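Local coordinates for probable hydrolase (Pseudomonas aeruginosa, PDB 7AL6), which adopts the alpha/beta hydrolase fold and is probably a hydrolase, possibly a lipolytic one, at the interface of chains A and B. Coordinates in Å, arbitrary orientation; residue numbers count along the deposited sequence, not the author numbering. Chains: chain A/B, Probable hydrolase.

The interface of chains A and B. Residues chain A 135-136, 138, 211, 214, 217; chain B 216-217, 220.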
ATOM      1  N   ALA A 135      -8.599  21.790 -26.413  1.00 45.67           N
ATOM      2  CA  ALA A 135      -7.232  22.130 -26.041  1.00 45.45           C
ATOM      3  C   ALA A 135      -7.103  23.554 -25.526  1.00 51.33           C
ATOM      4  O   ALA A 135      -6.161  23.849 -24.782  1.00 46.28           O
ATOM      5  CB  ALA A 135      -6.293  21.936 -27.232  1.00 45.49           C
ATOM      6  N   ASP A 136      -8.023  24.445 -25.901  1.00 53.72           N
ATOM      7  CA  ASP A 136      -7.850  25.850 -25.549  1.00 55.14           C
ATOM      8  C   ASP A 136      -8.107  26.089 -24.064  1.00 49.17           C
ATOM      9  O   ASP A 136      -7.540  27.022 -23.489  1.00 48.54           O
ATOM     10  CB  ASP A 136      -8.744  26.734 -26.441  1.00 50.45           C
ATOM     11  CG  ASP A 136     -10.220  26.564 -26.174  1.00 52.36           C
ATOM     12  OD1 ASP A 136     -10.643  25.495 -25.694  1.00 58.61           O
ATOM     13  OD2 ASP A 136     -10.978  27.518 -26.444  1.00 61.64           O
ATOM     14  N   ALA A 138      -7.298  23.605 -21.913  1.00 44.39           N
ATOM     15  CA  ALA A 138      -6.622  22.493 -21.245  1.00 44.57           C
ATOM     16  C   ALA A 138      -5.688  22.972 -20.144  1.00 41.26           C
ATOM     17  O   ALA A 138      -5.747  22.414 -19.031  1.00 41.61           O
ATOM     18  CB  ALA A 138      -5.893  21.630 -22.273  1.00 39.20           C
ATOM     19  N   LEU A 211      -6.874  15.878 -17.718  1.00 34.25           N
ATOM     20  CA  LEU A 211      -6.905  15.981 -19.189  1.00 35.00           C
ATOM     21  C   LEU A 211      -8.210  15.387 -19.688  1.00 37.57           C
ATOM     22  O   LEU A 211      -8.288  14.185 -19.769  1.00 42.04           O
ATOM     23  CB  LEU A 211      -5.718  15.242 -19.793  1.00 38.31           C
ATOM     24  CG  LEU A 211      -5.598  15.356 -21.307  1.00 40.27           C
ATOM     25  CD1 LEU A 211      -5.410  16.795 -21.735  1.00 35.73           C
ATOM     26  CD2 LEU A 211      -4.470  14.508 -21.821  1.00 39.33           C
ATOM     27  N   THR A 214     -11.065  15.389 -25.847  1.00 33.04           N
ATOM     28  CA  THR A 214     -11.714  16.366 -26.711  1.00 34.54           C
ATOM     29  C   THR A 214     -12.905  15.726 -27.391  1.00 38.50           C
ATOM     30  O   THR A 214     -13.047  14.498 -27.428  1.00 34.67           O
ATOM     31  CB  THR A 214     -10.754  16.893 -27.770  1.00 32.70           C
ATOM     32  OG1 THR A 214     -10.568  15.883 -28.781  1.00 37.67           O
ATOM     33  CG2 THR A 214      -9.416  17.244 -27.158  1.00 40.90           C
ATOM     34  N   HIS A 217     -11.668  13.199 -29.739  1.00 32.33           N
ATOM     35  CA  HIS A 217     -11.353  11.937 -29.056  1.00 30.24           C
ATOM     36  C   HIS A 217     -12.599  11.085 -28.862  1.00 23.79           C
ATOM     37  O   HIS A 217     -12.655   9.921 -29.291  1.00 33.29           O
ATOM     38  CB  HIS A 217     -10.697  12.208 -27.695  1.00 33.01           C
ATOM     39  CG  HIS A 217      -9.278  12.644 -27.793  1.00 34.00           C
ATOM     40  ND1 HIS A 217      -8.895  13.962 -27.676  1.00 44.19           N
ATOM     41  CD2 HIS A 217      -8.149  11.941 -28.017  1.00 33.81           C
ATOM     42  CE1 HIS A 217      -7.585  14.047 -27.814  1.00 42.91           C
ATOM     43  NE2 HIS A 217      -7.105  12.831 -27.997  1.00 34.74           N
TER
ATOM     44  N   ALA B 216      -2.502  20.572 -30.613  1.00 38.48           N
ATOM     45  CA  ALA B 216      -3.187  21.747 -30.094  1.00 40.38           C
ATOM     46  C   ALA B 216      -2.989  21.892 -28.587  1.00 46.70           C
ATOM     47  O   ALA B 216      -2.754  23.001 -28.085  1.00 45.70           O
ATOM     48  CB  ALA B 216      -4.667  21.661 -30.455  1.00 47.57           C
ATOM     49  N   HIS B 217      -3.088  20.793 -27.841  1.00 41.09           N
ATOM     50  CA  HIS B 217      -2.861  20.878 -26.399  1.00 36.74           C
ATOM     51  C   HIS B 217      -1.466  21.409 -26.127  1.00 34.95           C
ATOM     52  O   HIS B 217      -1.271  22.358 -25.355  1.00 37.28           O
ATOM     53  CB  HIS B 217      -2.991  19.496 -25.726  1.00 45.15           C
ATOM     54  CG  HIS B 217      -4.398  19.028 -25.507  1.00 34.33           C
ATOM     55  ND1 HIS B 217      -5.012  18.126 -26.338  1.00 46.45           N
ATOM     56  CD2 HIS B 217      -5.295  19.305 -24.529  1.00 39.37           C
ATOM     57  CE1 HIS B 217      -6.236  17.881 -25.902  1.00 48.45           C
ATOM     58  NE2 HIS B 217      -6.428  18.571 -24.796  1.00 40.26           N
ATOM     59  N   ASN B 220      -1.033  25.058 -26.850  1.00 40.98           N
ATOM     60  CA  ASN B 220      -1.737  25.887 -25.881  1.00 43.39           C
ATOM     61  C   ASN B 220      -0.978  25.988 -24.556  1.00 51.42           C
ATOM     62  O   ASN B 220      -1.068  27.015 -23.870  1.00 45.26           O
ATOM     63  CB  ASN B 220      -3.133  25.325 -25.708  1.00 47.82           C
ATOM     64  CG  ASN B 220      -4.126  25.927 -26.677  1.00 53.79           C
ATOM     65  OD1 ASN B 220      -4.742  26.943 -26.384  1.00 62.96           O
ATOM     66  ND2 ASN B 220      -4.296  25.302 -27.833  1.00 57.17           N
TER
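B:His217 reaches out from helix 215-222 of its chain and lays one face of its imidazole against A:Ala135, whose methyl CB sits over the middle of the ring, 3.9 Å from its centroid, in a CH-pi contact. With CG anti to the carbonyl carbon (chi1 -78°), the ring points away from its own helix into chain A. Two methyls meet it at the edge. CD2 abuts CB of A:Ala138 at 3.3 Å, a snug fit at the start of helix 138-150, and CE1, on the other side of NE2, meets CG2 of A:Thr214 at 3.5 Å. CD1 of A:Leu211 lies over the face opposite A:Ala135, offset toward CD2 and NE2 and 3.7 Å from NE2. Methyls of chain A thus cover both faces of the ring and its CD2 and CE1 edge.

A:Ala135 opens the 3-10 helix 135-137, and its methyl does double duty: besides covering the imidazole it rests against the peptide link joining B:Ala216 to B:His217, and touches CB of B:Ala216 at 3.6 Å. One helical turn on, B:Asn220 lies alongside the same 3-10 turn, its OD1 3.4 Å from CA of A:Asp136. The other end of this amide turns back to its own helix: ND2 donates to the carbonyl O of B:Ala216 at 2.8 Å, a nearly straight bond (170° at the hydrogen) that should fix the amide's rotation, although the donor stands above the carbonyl plane.

A:Thr214 also caps helix 215-223, its OG1 accepting from the backbone N of A:His217. The same threonine torsion that turns OG1 back to the helix (chi1 75°) leaves CG2 facing B:His217. This patch belongs to a two-fold interface between identical chains, a dimer contact that the crystal alone does not prove biological. In the second shell, ND1 of A:His217 and OG1 of A:Thr214 are hydrogen-bonded, 2.8 Å apart.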